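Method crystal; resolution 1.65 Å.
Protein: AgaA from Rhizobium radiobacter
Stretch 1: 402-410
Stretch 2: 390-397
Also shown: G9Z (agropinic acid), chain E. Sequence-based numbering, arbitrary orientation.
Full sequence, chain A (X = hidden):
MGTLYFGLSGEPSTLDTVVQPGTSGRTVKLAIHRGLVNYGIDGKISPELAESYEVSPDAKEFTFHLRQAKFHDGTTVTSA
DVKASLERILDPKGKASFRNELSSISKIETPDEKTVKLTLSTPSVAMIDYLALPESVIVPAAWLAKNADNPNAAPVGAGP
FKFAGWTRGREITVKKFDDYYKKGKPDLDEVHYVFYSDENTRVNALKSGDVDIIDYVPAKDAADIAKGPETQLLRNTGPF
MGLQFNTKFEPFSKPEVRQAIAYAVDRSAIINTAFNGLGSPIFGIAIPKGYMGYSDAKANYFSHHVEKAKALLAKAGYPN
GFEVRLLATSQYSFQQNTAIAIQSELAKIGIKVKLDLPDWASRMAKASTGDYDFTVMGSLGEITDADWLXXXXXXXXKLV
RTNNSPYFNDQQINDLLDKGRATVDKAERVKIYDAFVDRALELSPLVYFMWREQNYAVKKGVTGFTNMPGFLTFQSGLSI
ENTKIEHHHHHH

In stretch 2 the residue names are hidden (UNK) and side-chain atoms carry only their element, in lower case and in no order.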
# COMPACT_ATOMS: atom_id res chain seq x y z
N THR A 402 7.61 -5.16 2.18
CA THR A 402 7.23 -4.52 0.92
C THR A 402 7.70 -3.06 0.80
O THR A 402 7.95 -2.61 -0.32
CB THR A 402 5.69 -4.58 0.72
OG1 THR A 402 5.06 -3.94 1.85
CG2 THR A 402 5.17 -6.01 0.52
N ASN A 403 7.83 -2.32 1.93
CA ASN A 403 8.12 -0.88 1.94
C ASN A 403 9.45 -0.47 2.55
O ASN A 403 9.76 0.71 2.53
CB ASN A 403 7.01 -0.13 2.69
CG ASN A 403 5.70 -0.08 1.96
OD1 ASN A 403 4.60 -0.15 2.57
ND2 ASN A 403 5.77 0.07 0.65
N ASN A 404 10.21 -1.42 3.09
CA ASN A 404 11.46 -1.03 3.77
C ASN A 404 12.72 -1.19 2.89
O ASN A 404 12.64 -1.63 1.74
CB ASN A 404 11.62 -1.79 5.11
CG ASN A 404 12.19 -3.18 4.97
OD1 ASN A 404 11.91 -3.88 3.99
ND2 ASN A 404 13.00 -3.63 5.95
N SER A 405 13.88 -0.86 3.48
CA SER A 405 15.19 -1.06 2.87
C SER A 405 15.75 -2.34 3.51
O SER A 405 16.08 -2.33 4.71
CB SER A 405 16.08 0.15 3.12
OG SER A 405 15.74 1.07 2.10
N PRO A 406 15.74 -3.47 2.76
CA PRO A 406 16.09 -4.76 3.36
C PRO A 406 17.30 -4.74 4.30
O PRO A 406 18.35 -4.17 3.98
CB PRO A 406 16.31 -5.67 2.15
CG PRO A 406 15.32 -5.15 1.14
CD PRO A 406 15.30 -3.64 1.36
N TYR A 407 17.09 -5.29 5.51
CA TYR A 407 18.08 -5.49 6.58
C TYR A 407 18.53 -4.21 7.30
O TYR A 407 19.34 -4.31 8.22
CB TYR A 407 19.31 -6.30 6.09
CG TYR A 407 18.89 -7.57 5.39
CD1 TYR A 407 18.43 -8.67 6.11
CD2 TYR A 407 18.84 -7.64 4.00
CE1 TYR A 407 17.97 -9.82 5.47
CE2 TYR A 407 18.39 -8.79 3.35
CZ TYR A 407 17.97 -9.88 4.09
OH TYR A 407 17.53 -11.01 3.45
N PHE A 408 17.94 -3.04 6.97
CA PHE A 408 18.24 -1.83 7.73
C PHE A 408 17.70 -2.03 9.16
O PHE A 408 16.55 -2.46 9.35
CB PHE A 408 17.57 -0.60 7.10
CG PHE A 408 17.79 0.66 7.93
CD1 PHE A 408 19.03 1.29 7.95
CD2 PHE A 408 16.76 1.20 8.69
CE1 PHE A 408 19.24 2.44 8.73
CE2 PHE A 408 16.96 2.35 9.46
CZ PHE A 408 18.20 2.96 9.49
N ASN A 409 18.53 -1.71 10.15
CA ASN A 409 18.17 -1.86 11.56
C ASN A 409 19.02 -0.90 12.38
O ASN A 409 20.21 -1.12 12.53
CB ASN A 409 18.42 -3.33 11.98
CG ASN A 409 17.89 -3.77 13.33
OD1 ASN A 409 17.07 -3.10 13.96
ND2 ASN A 409 18.34 -4.93 13.79
N ASP A 410 18.42 0.22 12.81
CA ASP A 410 19.12 1.21 13.65
C ASP A 410 18.45 1.27 15.02
O ASP A 410 17.24 1.53 15.10
CB ASP A 410 19.12 2.60 12.97
CG ASP A 410 19.77 3.66 13.84
OD1 ASP A 410 21.02 3.61 14.01
OD2 ASP A 410 19.05 4.58 14.30
N UNK A 390 6.90 2.99 10.99
CA UNK A 390 7.55 1.74 11.45
C UNK A 390 7.66 0.73 10.32
O UNK A 390 8.66 0.03 10.20
c UNK A 390 6.79 1.11 12.60
o UNK A 390 7.13 1.74 13.82
N UNK A 391 6.62 0.67 9.48
CA UNK A 391 6.58 -0.25 8.36
C UNK A 391 7.76 -0.00 7.38
O UNK A 391 8.30 -0.95 6.81
o UNK A 391 5.39 -2.27 6.49
c UNK A 391 5.23 -0.15 7.66
c UNK A 391 5.08 -1.05 6.46
n UNK A 391 4.61 -0.47 5.39
N UNK A 392 8.19 1.27 7.26
CA UNK A 392 9.31 1.69 6.41
C UNK A 392 10.68 1.60 7.09
O UNK A 392 11.67 1.28 6.43
c UNK A 392 8.50 3.43 3.51
c UNK A 392 9.08 3.16 5.95
o UNK A 392 5.36 3.22 1.65
c UNK A 392 5.79 3.09 4.01
c UNK A 392 6.71 3.10 5.06
c UNK A 392 7.59 3.44 2.45
c UNK A 392 8.08 3.24 4.82
c UNK A 392 6.24 3.28 2.71
N UNK A 393 10.76 1.97 8.39
CA UNK A 393 12.04 2.17 9.09
C UNK A 393 12.45 1.19 10.16
O UNK A 393 13.64 1.12 10.48
c UNK A 393 13.40 5.24 8.41
c UNK A 393 11.15 6.19 7.09
c UNK A 393 12.15 4.69 8.72
c UNK A 393 12.39 6.72 6.80
c UNK A 393 12.02 3.57 9.73
c UNK A 393 11.03 5.19 8.06
o UNK A 393 12.50 7.72 5.86
c UNK A 393 13.52 6.26 7.47
N UNK A 394 11.49 0.51 10.81
CA UNK A 394 11.82 -0.36 11.94
C UNK A 394 12.67 -1.56 11.53
O UNK A 394 12.58 -2.02 10.39
c UNK A 394 10.98 -0.73 16.38
c UNK A 394 10.52 -0.87 12.59
c UNK A 394 10.71 -1.29 14.04
c UNK A 394 11.07 -2.07 16.71
c UNK A 394 10.86 -2.63 14.37
c UNK A 394 11.06 -3.03 15.70
o UNK A 394 11.25 -2.43 18.02
c UNK A 394 10.78 -0.35 15.05
N UNK A 395 13.44 -2.09 12.47
CA UNK A 395 14.14 -3.35 12.28
C UNK A 395 13.16 -4.47 12.57
O UNK A 395 12.22 -4.70 11.81
N UNK A 396 13.32 -5.12 13.73
CA UNK A 396 12.41 -6.19 14.13
C UNK A 396 12.75 -7.55 13.54
O UNK A 396 13.84 -7.74 12.99
N UNK A 397 11.82 -8.51 13.66
CA UNK A 397 12.07 -9.88 13.18
C UNK A 397 12.01 -10.02 11.68
O UNK A 397 12.74 -10.84 11.11
c UNK A 397 11.11 -10.88 13.83
c UNK A 397 11.57 -12.32 13.65
o UNK A 397 11.02 -13.03 12.77
o UNK A 397 12.50 -12.74 14.39
OAM G9Z E . 0.77 -2.14 -6.91
CAB G9Z E . 1.48 -1.30 -7.48
CAC G9Z E . 1.63 -1.25 -8.88
CB G9Z E . 2.58 -0.05 -9.17
CA G9Z E . 3.06 0.41 -7.81
C G9Z E . 2.87 1.82 -7.64
O G9Z E . 1.75 2.25 -7.25
N G9Z E . 2.28 -0.43 -6.84
CAG G9Z E . 2.31 -0.24 -5.34
CAH G9Z E . 3.56 -0.90 -4.74
OAP G9Z E . 4.68 -0.20 -5.28
CAI G9Z E . 3.58 -0.84 -3.21
OAQ G9Z E . 2.26 -1.16 -2.70
CAJ G9Z E . 4.57 -1.89 -2.61
OAR G9Z E . 4.56 -1.80 -1.18
CAK G9Z E . 6.03 -1.85 -3.14
OAT G9Z E . 6.73 -3.03 -2.71
CAL G9Z E . 6.77 -0.57 -2.72
OAS G9Z E . 8.07 -0.53 -3.35
OXT G9Z E . 3.84 2.58 -7.93
O HOH W 1 5.29 -4.51 4.57
O HOH W 2 14.23 0.25 6.19
O HOH W 3 15.70 0.73 12.38
O HOH W 4 14.17 -1.95 8.07

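Position 390 carries one carbon and then one oxygen. That is a short hydroxyl side chain, and it lies out of reach of stretch 1. The residue is Ser 390.

Position 391 has two side-chain carbons, the second bearing one oxygen and one nitrogen. This is a carboxamide with a single carbon before it. Its nitrogen approaches OD1 of Asn 403, and its oxygen faces a water that also binds OG1 of Thr 402. The residue is Asn 391. Its ND2 donates a weak hydrogen bond to Asn 403 OD1 at 2.8 Å; the angle at the hydrogen is only 124°.

Position 392 shows one carbon, then a six-carbon ring bearing an oxygen. The CB of Asn 403 sits over one face of the ring, 3.6 Å from its centroid and 14° off the normal. A phenol ring on one carbon means Tyr 392. Its CD2 lies 3.2 Å from Asn 403 O, which finds no hydrogen-bond partner in the model.

Position 393 has the same make-up, one carbon and a six-carbon ring with an oxygen. Its CB points away from stretch 1, so its backbone makes the nearest approach: its O lies 3.6 Å from Phe 408 CD2, at the edge of that ring. The residue is Tyr 393.

Position 394 again has one carbon and a six-carbon ring with an oxygen. Its CB also points away, and the side chain stays clear of stretch 1. The residue is Tyr 394, the first to leave helical backbone angles.

Position 395 has no side-chain atoms. Its CA is 3.9 Å from Phe 408 O. An ideal CB would point toward stretch 1, 4.1 Å from Phe 408 O. The residue is Gly 395.

Position 396 also lacks a side chain. Its backbone angles, 83/-167, would jam a CB against the preceding carbonyl oxygen. The residue is Gly 396.

Position 397 has two carbons, the second carrying two oxygens. This carboxylate is exposed and out of reach of stretch 1. The residue is Asp 397.

The contact combines side-chain packing at Asn 403 with water bridges along the backbone. Water 2 links Tyr 392 O to Ser 405 N, and water 3 links Tyr 393 O to Asp 410 N. Water 4 joins Tyr 394 O, Phe 408 O and Asn 404 ND2. Agropinic acid lies beside stretch 1, where its OAT donates a 2.7 Å hydrogen bond to Thr 402 O.

Stretch 2 390-397: SNYYYGGD
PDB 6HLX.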